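Local coordinates for protein citrate synthase (Mycobacterium tuberculosis, PDB 4TVM) that catalyses the condensation of oxaloacetate with acetyl-CoA and water to give citrate and free CoA, the entry reaction of the Krebs cycle, at residues 222-225 and 226-230; 365-368 and 369-373; 381-384 and 385-388; 389-392 and 393-397. One frame throughout, in Å; residues are numbered along the deposited sequence.

Contact 1. Residues 222-225 and 226-230; sequences LDML and FILHA. With OAA (oxaloacetate ion), chain B.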
loop_
_atom_site.group_PDB
_atom_site.type_symbol
_atom_site.label_atom_id
_atom_site.label_comp_id
_atom_site.label_asym_id
_atom_site.label_seq_id
_atom_site.Cartn_x
_atom_site.Cartn_y
_atom_site.Cartn_z
ATOM N N LEU A 222 15.858 -17.405 15.946
ATOM C CA LEU A 222 14.757 -16.643 15.383
ATOM C C LEU A 222 14.716 -15.230 15.939
ATOM O O LEU A 222 14.525 -14.266 15.197
ATOM C CB LEU A 222 13.446 -17.337 15.674
ATOM C CG LEU A 222 12.310 -16.796 14.825
ATOM C CD1 LEU A 222 12.607 -17.108 13.367
ATOM C CD2 LEU A 222 10.987 -17.380 15.299
ATOM N N ASP A 223 14.908 -15.107 17.250
ATOM C CA ASP A 223 14.892 -13.800 17.912
ATOM C C ASP A 223 15.921 -12.873 17.314
ATOM O O ASP A 223 15.628 -11.737 16.960
ATOM C CB ASP A 223 15.149 -13.965 19.405
ATOM C CG ASP A 223 14.759 -12.745 20.195
ATOM O OD1 ASP A 223 15.452 -11.732 20.094
ATOM O OD2 ASP A 223 13.744 -12.787 20.910
ATOM N N MET A 224 17.135 -13.374 17.160
ATOM C CA MET A 224 18.182 -12.586 16.531
ATOM C C MET A 224 17.773 -12.169 15.130
ATOM O O MET A 224 17.896 -11.003 14.762
ATOM C CB MET A 224 19.478 -13.384 16.476
ATOM C CG MET A 224 20.677 -12.556 16.071
ATOM S SD MET A 224 22.249 -13.431 16.258
ATOM C CE MET A 224 22.443 -14.122 14.618
ATOM N N LEU A 225 17.276 -13.119 14.346
ATOM C CA LEU A 225 16.951 -12.841 12.954
ATOM C C LEU A 225 15.880 -11.737 12.749
ATOM O O LEU A 225 15.884 -11.029 11.734
ATOM C CB LEU A 225 16.515 -14.130 12.266
ATOM C CG LEU A 225 17.565 -14.769 11.366
ATOM C CD1 LEU A 225 17.172 -16.200 11.056
ATOM C CD2 LEU A 225 17.688 -13.952 10.094
ATOM N N PHE A 226 14.953 -11.603 13.693
ATOM C CA PHE A 226 14.025 -10.501 13.664
ATOM C C PHE A 226 14.697 -9.186 14.014
ATOM O O PHE A 226 14.299 -8.147 13.528
ATOM C CB PHE A 226 12.868 -10.744 14.619
ATOM C CG PHE A 226 11.967 -11.882 14.229
ATOM C CD1 PHE A 226 11.855 -12.306 12.913
ATOM C CD2 PHE A 226 11.183 -12.487 15.190
ATOM C CE1 PHE A 226 11.002 -13.335 12.573
ATOM C CE2 PHE A 226 10.322 -13.510 14.865
ATOM C CZ PHE A 226 10.224 -13.930 13.550
ATOM N N ILE A 227 15.738 -9.209 14.829
ATOM C CA ILE A 227 16.521 -7.989 15.074
ATOM C C ILE A 227 17.185 -7.552 13.778
ATOM O O ILE A 227 17.139 -6.359 13.389
ATOM C CB ILE A 227 17.597 -8.174 16.161
ATOM C CG1 ILE A 227 16.958 -8.721 17.445
ATOM C CG2 ILE A 227 18.304 -6.852 16.438
ATOM C CD1 ILE A 227 17.911 -8.969 18.598
ATOM N N LEU A 228 17.757 -8.514 13.065
ATOM C CA LEU A 228 18.437 -8.201 11.795
ATOM C C LEU A 228 17.511 -7.619 10.777
ATOM O O LEU A 228 17.940 -6.814 9.956
ATOM C CB LEU A 228 19.154 -9.412 11.235
ATOM C CG LEU A 228 20.421 -9.748 12.043
ATOM C CD1 LEU A 228 20.656 -11.248 12.157
ATOM C CD2 LEU A 228 21.647 -9.056 11.470
ATOM N N HIS A 229 16.230 -7.995 10.841
ATOM C CA HIS A 229 15.224 -7.533 9.854
ATOM C C HIS A 229 14.250 -6.508 10.401
ATOM O O HIS A 229 13.354 -6.075 9.687
ATOM C CB HIS A 229 14.439 -8.719 9.326
ATOM C CG HIS A 229 15.206 -9.580 8.375
ATOM N ND1 HIS A 229 15.284 -9.309 7.024
ATOM C CD2 HIS A 229 15.909 -10.724 8.572
ATOM C CE1 HIS A 229 16.008 -10.243 6.431
ATOM N NE2 HIS A 229 16.405 -11.109 7.350
ATOM N N ALA A 230 14.423 -6.084 11.646
ATOM C CA ALA A 230 13.525 -5.117 12.231
ATOM C C ALA A 230 13.319 -3.767 11.509
ATOM O O ALA A 230 12.199 -3.278 11.456
ATOM C CB ALA A 230 13.918 -4.875 13.661
HETATM O O1 OAA B . 15.753 -6.166 4.810
HETATM O O2 OAA B . 16.093 -7.986 3.585
HETATM O O4 OAA B . 16.321 -3.149 1.236
HETATM O O5 OAA B . 14.715 -2.511 2.583
HETATM O O3 OAA B . 14.274 -4.744 3.475
HETATM C C1 OAA B . 15.986 -6.738 3.715
HETATM C C2 OAA B . 16.152 -5.848 2.514
HETATM C C3 OAA B . 15.229 -4.674 2.723
HETATM C C4 OAA B . 15.439 -3.384 2.098
#
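His229 and Leu225, one helical turn apart on helix 216-229, show how a helix can present a ring to a bound ligand. The imidazole can be followed outward from the backbone. CB lies 3.6 Å from Leu225 O, and CG stays close to the same oxygen. With CG beside the backbone N (chi1 -74°), the ring turns back along the helix, and its CD2 edge meets Leu225 O in the ring plane at 3.2 Å. Leu225 CD2 runs alongside, 4.0 Å from His229 CD2, the two side chains pointing the same way. On the far side of the ring, CE1 comes within 3.6 Å of O2 of oxaloacetate, with ND1 only slightly farther from that oxygen. Leu225 O thus meets two parts of one residue, the amide N in a weak hydrogen bond and the ring edge at CD2.

A turn earlier, the Leu222 side chain lies across that of Phe226, its CG 4.2 Å from the ring centroid in an off-centre CH-pi contact, while Leu222 O lies over one face near the rim. Leu222 O also accepts Phe226 N at 3.1 Å. Met224 and Leu228 lie side by side and pack on helix 317-329, and the Leu225 side chain reaches Thr369 and Ile372 of helix 367-375. The chemistry is therefore divided along the helix: apolar side chains seat it among its neighbours, and at His229 a carbonyl and a leucine branch border one side of an imidazole whose other side lines the oxaloacetate pocket.

Contact 2. Residues 365-368 and 369-373; sequences VDFY and TGLIY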
loop_
_atom_site.group_PDB
_atom_site.type_symbol
_atom_site.label_atom_id
_atom_site.label_comp_id
_atom_site.label_asym_id
_atom_site.label_seq_id
_atom_site.Cartn_x
_atom_site.Cartn_y
_atom_site.Cartn_z
ATOM N N VAL A 365 23.286 -14.414 1.729
ATOM C CA VAL A 365 23.142 -12.996 1.447
ATOM C C VAL A 365 21.732 -12.643 1.950
ATOM O O VAL A 365 21.546 -12.339 3.134
ATOM C CB VAL A 365 23.384 -12.715 -0.060
ATOM C CG1 VAL A 365 23.526 -11.221 -0.315
ATOM C CG2 VAL A 365 24.627 -13.454 -0.554
ATOM N N ASP A 366 20.752 -12.675 1.046
ATOM C CA ASP A 366 19.403 -13.110 1.385
ATOM C C ASP A 366 19.397 -14.638 1.353
ATOM O O ASP A 366 18.493 -15.288 1.868
ATOM C CB ASP A 366 18.411 -12.584 0.358
ATOM C CG ASP A 366 18.314 -11.074 0.374
ATOM O OD1 ASP A 366 18.276 -10.505 1.490
ATOM O OD2 ASP A 366 18.275 -10.465 -0.718
ATOM N N PHE A 367 20.404 -15.190 0.694
ATOM C CA PHE A 367 20.616 -16.614 0.566
ATOM C C PHE A 367 20.694 -17.331 1.901
ATOM O O PHE A 367 20.101 -18.404 2.059
ATOM C CB PHE A 367 21.922 -16.805 -0.224
ATOM C CG PHE A 367 22.401 -18.215 -0.319
ATOM C CD1 PHE A 367 23.203 -18.759 0.665
ATOM C CD2 PHE A 367 22.115 -18.976 -1.436
ATOM C CE1 PHE A 367 23.678 -20.055 0.553
ATOM C CE2 PHE A 367 22.583 -20.273 -1.552
ATOM C CZ PHE A 367 23.365 -20.812 -0.556
ATOM N N TYR A 368 21.425 -16.761 2.862
ATOM C CA TYR A 368 21.685 -17.468 4.120
ATOM C C TYR A 368 20.440 -17.512 4.975
ATOM O O TYR A 368 20.177 -18.517 5.624
ATOM C CB TYR A 368 22.849 -16.861 4.916
ATOM C CG TYR A 368 24.178 -17.001 4.222
ATOM C CD1 TYR A 368 24.731 -18.254 3.982
ATOM C CD2 TYR A 368 24.888 -15.880 3.797
ATOM C CE1 TYR A 368 25.943 -18.389 3.328
ATOM C CE2 TYR A 368 26.096 -16.005 3.134
ATOM C CZ TYR A 368 26.615 -17.259 2.897
ATOM O OH TYR A 368 27.835 -17.368 2.255
ATOM N N THR A 369 19.658 -16.440 4.969
ATOM C CA THR A 369 18.453 -16.393 5.798
ATOM C C THR A 369 17.436 -17.433 5.377
ATOM O O THR A 369 16.684 -17.939 6.194
ATOM C CB THR A 369 17.797 -15.011 5.750
ATOM O OG1 THR A 369 18.808 -13.999 5.850
ATOM C CG2 THR A 369 16.812 -14.854 6.905
ATOM N N GLY A 370 17.404 -17.747 4.093
ATOM C CA GLY A 370 16.484 -18.744 3.570
ATOM C C GLY A 370 16.784 -20.112 4.143
ATOM O O GLY A 370 15.884 -20.830 4.617
ATOM N N LEU A 371 18.060 -20.454 4.123
ATOM C CA LEU A 371 18.526 -21.764 4.576
ATOM C C LEU A 371 18.195 -21.948 6.019
ATOM O O LEU A 371 17.688 -22.990 6.407
ATOM C CB LEU A 371 20.030 -21.882 4.400
ATOM C CG LEU A 371 20.499 -21.447 3.010
ATOM C CD1 LEU A 371 22.012 -21.587 2.905
ATOM C CD2 LEU A 371 19.767 -22.228 1.921
ATOM N N ILE A 372 18.459 -20.912 6.811
ATOM C CA ILE A 372 18.156 -20.943 8.247
ATOM C C ILE A 372 16.676 -21.182 8.476
ATOM O O ILE A 372 16.280 -22.141 9.140
ATOM C CB ILE A 372 18.553 -19.625 8.927
ATOM C CG1 ILE A 372 20.066 -19.423 8.818
ATOM C CG2 ILE A 372 18.151 -19.631 10.394
ATOM C CD1 ILE A 372 20.575 -18.208 9.550
ATOM N N TYR A 373 15.843 -20.313 7.934
ATOM C CA TYR A 373 14.400 -20.481 8.119
ATOM C C TYR A 373 14.020 -21.908 7.775
ATOM O O TYR A 373 13.310 -22.548 8.534
ATOM C CB TYR A 373 13.609 -19.549 7.206
ATOM C CG TYR A 373 13.539 -18.107 7.619
ATOM C CD1 TYR A 373 13.552 -17.724 8.965
ATOM C CD2 TYR A 373 13.355 -17.113 6.652
ATOM C CE1 TYR A 373 13.429 -16.390 9.327
ATOM C CE2 TYR A 373 13.242 -15.774 7.001
ATOM C CZ TYR A 373 13.281 -15.416 8.335
ATOM O OH TYR A 373 13.163 -14.087 8.685
#
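Tyr368 O accepts the amide of Ile372 at 3.2 Å in a nearly straight bond (168°), the i to i+4 link of an alpha-helical turn. The turn belongs to helix 367-375, next to the oxaloacetate site of the citrate synthase fold. A second, weak bond of the same spacing runs from Gly370 N to Asp366 O. Asp366 is part of the oxaloacetate pocket and probably an active-site residue; its carbonyl accepts this weak bond while its side chain touches the ligand.

The side-chain contact is apolar and involves residues other than the one that carries the carboxylate. Phe367, with CG anti to its own amide N (chi1 173°), crosses Leu371 obliquely. The CD1 branch of Leu371 does the touching: it meets CE1 of Phe367 at 3.3 Å and is farther from the neighbouring CD1 and CZ. It also approaches Tyr368 CD1, at the longer distance of 4.4 Å, so one methyl serves two aromatic rings. The rings themselves meet as well, Phe367 CD1 standing over one face of Tyr368 toward its rim, and Tyr368 CD1 lying at the edge of the Phe367 ring. Ile342 of helix 339-348 packs against both. Thr369 and Ile372 take the buried flank, against helices 216-229 and 317-329. One turn farther along, Thr369 CG2 stands 3.6 Å above the ring plane of Tyr373, displaced toward the rim.

Contact 3. Residues 381-384 and 385-388; sequences RMFT and VLFA. With OAA (oxaloacetate ion), chain B.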
loop_
_atom_site.group_PDB
_atom_site.type_symbol
_atom_site.label_atom_id
_atom_site.label_comp_id
_atom_site.label_asym_id
_atom_site.label_seq_id
_atom_site.Cartn_x
_atom_site.Cartn_y
_atom_site.Cartn_z
ATOM N N ARG A 381 6.920 -20.771 1.802
ATOM C CA ARG A 381 5.831 -19.793 1.755
ATOM C C ARG A 381 5.524 -19.186 3.114
ATOM O O ARG A 381 4.505 -18.528 3.278
ATOM C CB ARG A 381 4.566 -20.417 1.168
ATOM C CG ARG A 381 4.475 -20.292 -0.352
ATOM C CD ARG A 381 3.672 -21.421 -0.967
ATOM N NE ARG A 381 3.889 -21.534 -2.409
ATOM C CZ ARG A 381 3.734 -22.654 -3.115
ATOM N NH1 ARG A 381 3.365 -23.795 -2.532
ATOM N NH2 ARG A 381 3.959 -22.641 -4.424
ATOM N N MET A 382 6.391 -19.384 4.099
ATOM C CA MET A 382 6.276 -18.602 5.316
ATOM C C MET A 382 7.307 -17.515 5.303
ATOM O O MET A 382 7.252 -16.654 6.149
ATOM C CB MET A 382 6.459 -19.465 6.571
ATOM C CG MET A 382 5.203 -20.213 7.008
ATOM S SD MET A 382 3.867 -19.122 7.537
ATOM C CE MET A 382 4.384 -18.576 9.175
ATOM N N PHE A 383 8.259 -17.537 4.370
ATOM C CA PHE A 383 9.423 -16.620 4.465
ATOM C C PHE A 383 9.065 -15.159 4.444
ATOM O O PHE A 383 9.653 -14.338 5.192
ATOM C CB PHE A 383 10.405 -16.870 3.333
ATOM C CG PHE A 383 11.197 -18.158 3.467
ATOM C CD1 PHE A 383 10.881 -19.136 4.414
ATOM C CD2 PHE A 383 12.247 -18.397 2.626
ATOM C CE1 PHE A 383 11.602 -20.321 4.484
ATOM C CE2 PHE A 383 12.988 -19.574 2.708
ATOM C CZ PHE A 383 12.662 -20.535 3.635
ATOM N N THR A 384 8.124 -14.796 3.570
ATOM C CA THR A 384 7.748 -13.397 3.480
ATOM C C THR A 384 6.964 -12.972 4.712
ATOM O O THR A 384 7.025 -11.798 5.099
ATOM C CB THR A 384 6.931 -13.117 2.239
ATOM O OG1 THR A 384 7.514 -13.829 1.163
ATOM C CG2 THR A 384 6.927 -11.601 1.913
ATOM N N VAL A 385 6.221 -13.921 5.300
ATOM C CA VAL A 385 5.481 -13.653 6.509
ATOM C C VAL A 385 6.468 -13.397 7.669
ATOM O O VAL A 385 6.274 -12.494 8.494
ATOM C CB VAL A 385 4.567 -14.831 6.895
ATOM C CG1 VAL A 385 4.001 -14.617 8.295
ATOM C CG2 VAL A 385 3.455 -15.031 5.869
ATOM N N LEU A 386 7.527 -14.202 7.712
ATOM C CA LEU A 386 8.583 -14.067 8.730
ATOM C C LEU A 386 9.216 -12.729 8.566
ATOM O O LEU A 386 9.509 -12.041 9.532
ATOM C CB LEU A 386 9.641 -15.171 8.590
ATOM C CG LEU A 386 9.127 -16.534 9.061
ATOM C CD1 LEU A 386 9.903 -17.696 8.470
ATOM C CD2 LEU A 386 9.183 -16.601 10.565
ATOM N N PHE A 387 9.374 -12.330 7.327
ATOM C CA PHE A 387 9.920 -11.007 7.050
ATOM C C PHE A 387 9.088 -9.903 7.672
ATOM O O PHE A 387 9.639 -9.021 8.334
ATOM C CB PHE A 387 10.023 -10.800 5.563
ATOM C CG PHE A 387 10.803 -9.590 5.192
ATOM C CD1 PHE A 387 10.393 -8.328 5.607
ATOM C CD2 PHE A 387 11.942 -9.692 4.414
ATOM C CE1 PHE A 387 11.121 -7.208 5.268
ATOM C CE2 PHE A 387 12.668 -8.567 4.079
ATOM C CZ PHE A 387 12.270 -7.329 4.513
ATOM N N ALA A 388 7.755 -9.953 7.487
ATOM C CA ALA A 388 6.850 -8.909 8.029
ATOM C C ALA A 388 6.823 -8.846 9.556
ATOM O O ALA A 388 6.784 -7.750 10.175
ATOM C CB ALA A 388 5.455 -9.142 7.518
HETATM O O1 OAA B . 15.753 -6.166 4.810
HETATM O O2 OAA B . 16.093 -7.986 3.585
HETATM O O4 OAA B . 16.321 -3.149 1.236
HETATM O O5 OAA B . 14.715 -2.511 2.583
HETATM O O3 OAA B . 14.274 -4.744 3.475
HETATM C C1 OAA B . 15.986 -6.738 3.715
HETATM C C2 OAA B . 16.152 -5.848 2.514
HETATM C C3 OAA B . 15.229 -4.674 2.723
HETATM C C4 OAA B . 15.439 -3.384 2.098
#
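The first turns of helix 383-403, which contributes to the oxaloacetate pocket, bring Thr384 and Phe387 together. Thr384 O lies 3.2 Å from Phe387 CB, where the phenyl side chain begins. From there CG sets off anti to the backbone N (chi1 -169°), which carries the ring away from the preceding turn and toward the ligand. Its edge meets oxaloacetate: CZ comes within 3.4 Å of O3, close to the ring plane, while CE2 lies 3.5 Å from O2. The same ring meets the imidazole of His229, the two planes inclined at about 60°.

Behind the ring, successive i to i+4 bonds hold the backbone. Leu386 N donates to Met382 O at 2.9 Å, Phe387 N to Phe383 O at the same length, and Ala388 N to Thr384 O at 3.1 Å. On another flank Met382, bent at chi2 and chi3, folds its CE methyl against Val385 CG1 (4.1 Å), the two side chains crossing obliquely. Val385 continues this patch onto helices 133-147 and 159-182.

Phe387 thus gives the anion a boundary of aromatic C-H edge, with no donor of its own. The ring probably helps to shape the pocket wall, and a regular helical backbone fixes where that wall begins.

Contact 4. Residues 389-392 and 393-397; sequences LGRL and PGWIA. With OAA (oxaloacetate ion), chain B.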
loop_
_atom_site.group_PDB
_atom_site.type_symbol
_atom_site.label_atom_id
_atom_site.label_comp_id
_atom_site.label_asym_id
_atom_site.label_seq_id
_atom_site.Cartn_x
_atom_site.Cartn_y
_atom_site.Cartn_z
ATOM N N LEU A 389 6.805 -10.026 10.175
ATOM C CA LEU A 389 6.857 -10.112 11.643
ATOM C C LEU A 389 8.034 -9.337 12.192
ATOM O O LEU A 389 7.906 -8.674 13.215
ATOM C CB LEU A 389 7.011 -11.557 12.098
ATOM C CG LEU A 389 5.788 -12.409 11.918
ATOM C CD1 LEU A 389 6.019 -13.736 12.594
ATOM C CD2 LEU A 389 4.497 -11.723 12.425
ATOM N N GLY A 390 9.190 -9.466 11.537
ATOM C CA GLY A 390 10.424 -8.819 11.993
ATOM C C GLY A 390 10.401 -7.352 11.687
ATOM O O GLY A 390 10.777 -6.535 12.509
ATOM N N ARG A 391 9.933 -7.006 10.500
ATOM C CA ARG A 391 9.874 -5.609 10.093
ATOM C C ARG A 391 8.790 -4.780 10.786
ATOM O O ARG A 391 8.857 -3.531 10.791
ATOM C CB ARG A 391 9.676 -5.534 8.585
ATOM C CG ARG A 391 9.617 -4.131 8.047
ATOM C CD ARG A 391 10.813 -3.303 8.470
ATOM N NE ARG A 391 12.062 -3.887 7.979
ATOM C CZ ARG A 391 12.484 -3.849 6.710
ATOM N NH1 ARG A 391 11.757 -3.277 5.749
ATOM N NH2 ARG A 391 13.632 -4.423 6.387
ATOM N N LEU A 392 7.794 -5.448 11.363
ATOM C CA LEU A 392 6.662 -4.734 11.954
ATOM C C LEU A 392 7.051 -3.549 12.841
ATOM O O LEU A 392 6.453 -2.484 12.754
ATOM C CB LEU A 392 5.796 -5.716 12.714
ATOM C CG LEU A 392 4.569 -5.200 13.455
ATOM C CD1 LEU A 392 3.551 -4.570 12.520
ATOM C CD2 LEU A 392 3.940 -6.361 14.224
ATOM N N PRO A 393 8.028 -3.727 13.739
ATOM C CA PRO A 393 8.421 -2.604 14.592
ATOM C C PRO A 393 8.915 -1.382 13.804
ATOM O O PRO A 393 8.707 -0.222 14.210
ATOM C CB PRO A 393 9.544 -3.204 15.448
ATOM C CG PRO A 393 9.975 -4.443 14.724
ATOM C CD PRO A 393 8.689 -4.964 14.177
ATOM N N GLY A 394 9.545 -1.635 12.671
ATOM C CA GLY A 394 10.087 -0.558 11.862
ATOM C C GLY A 394 8.961 0.148 11.166
ATOM O O GLY A 394 8.893 1.390 11.142
ATOM N N TRP A 395 8.081 -0.643 10.568
ATOM C CA TRP A 395 6.869 -0.096 9.975
ATOM C C TRP A 395 6.213 0.812 10.950
ATOM O O TRP A 395 5.830 1.915 10.608
ATOM C CB TRP A 395 5.889 -1.192 9.575
ATOM C CG TRP A 395 6.299 -1.933 8.341
ATOM C CD1 TRP A 395 7.175 -1.531 7.410
ATOM C CD2 TRP A 395 5.828 -3.217 7.929
ATOM N NE1 TRP A 395 7.298 -2.477 6.424
ATOM C CE2 TRP A 395 6.488 -3.535 6.729
ATOM C CE3 TRP A 395 4.932 -4.150 8.482
ATOM C CZ2 TRP A 395 6.292 -4.728 6.065
ATOM C CZ3 TRP A 395 4.718 -5.341 7.801
ATOM C CH2 TRP A 395 5.390 -5.614 6.597
ATOM N N ILE A 396 6.100 0.365 12.179
ATOM C CA ILE A 396 5.362 1.124 13.184
ATOM C C ILE A 396 6.084 2.404 13.588
ATOM O O ILE A 396 5.454 3.446 13.773
ATOM C CB ILE A 396 5.064 0.245 14.413
ATOM C CG1 ILE A 396 4.032 -0.809 14.042
ATOM C CG2 ILE A 396 4.507 1.074 15.557
ATOM C CD1 ILE A 396 3.724 -1.829 15.124
ATOM N N ALA A 397 7.405 2.309 13.747
ATOM C CA ALA A 397 8.229 3.409 14.216
ATOM C C ALA A 397 8.170 4.576 13.271
ATOM O O ALA A 397 8.122 5.728 13.719
ATOM C CB ALA A 397 9.658 2.930 14.337
HETATM O O1 OAA B . 15.753 -6.166 4.810
HETATM O O2 OAA B . 16.093 -7.986 3.585
HETATM O O4 OAA B . 16.321 -3.149 1.236
HETATM O O5 OAA B . 14.715 -2.511 2.583
HETATM O O3 OAA B . 14.274 -4.744 3.475
HETATM C C1 OAA B . 15.986 -6.738 3.715
HETATM C C2 OAA B . 16.152 -5.848 2.514
HETATM C C3 OAA B . 15.229 -4.674 2.723
HETATM C C4 OAA B . 15.439 -3.384 2.098
#
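The oxaloacetate pocket receives one of its arginines from the middle of helix 383-403, where Arg391 lies against Trp395 one turn later. Arg391 CG sits over a face of the indole, 3.5 Å from the centroid of the five-membered ring in a CH-pi contact. Bends at chi2 (53°) and chi3 then lead the chain off that face, and the guanidinium ends up almost perpendicular to the indole, the planes 86° apart. NH2 donates to O3 of oxaloacetate at 3.0 Å in a nearly straight bond (165°), with the acceptor at the edge of the guanidinium and in its plane. NE is bonded to His229 O, so two separate partners fix the rotation of the group.

The helix is kinked here: Pro393 has no N-H, and Gly394 N bonds not to the turn before but to Arg391 O (2.8 Å, above the carbonyl plane). The same oxygen also accepts Trp395 N at 3.0 Å, nearly in line with the carbonyl. Farther round the helix, Leu392 CD1 meets Ile396 CD1 at 3.8 Å.

All the touching residues are buried among helices. Trp395 faces 236-246 and 251-262, Pro393 packs on 85-94, and Leu392 and Ile396 meet 159-182, so that four helices pack against helix 383-403 around its kink.

Overall arrangement
Contacts 3 and 4 follow one another on helix 383-403, whereas contacts 1 and 2 belong to helices 216-229 and 367-375. Contact 4 lies deepest, its centre about 6 Å from the centre of the chain; contacts 1 and 3 are also buried, and contact 2 is the partly exposed one, its centre about 16 Å from that of the chain. Contacts 1 and 3 each touch all the others, while contacts 2 and 4 do not meet. Each supplies a pocket residue of different chemistry: imidazole, carboxylate, phenyl edge and guanidinium. Away from the ligand, leucine packing recurs in all four, and Ala388 against Trp395 joins contacts 3 and 4.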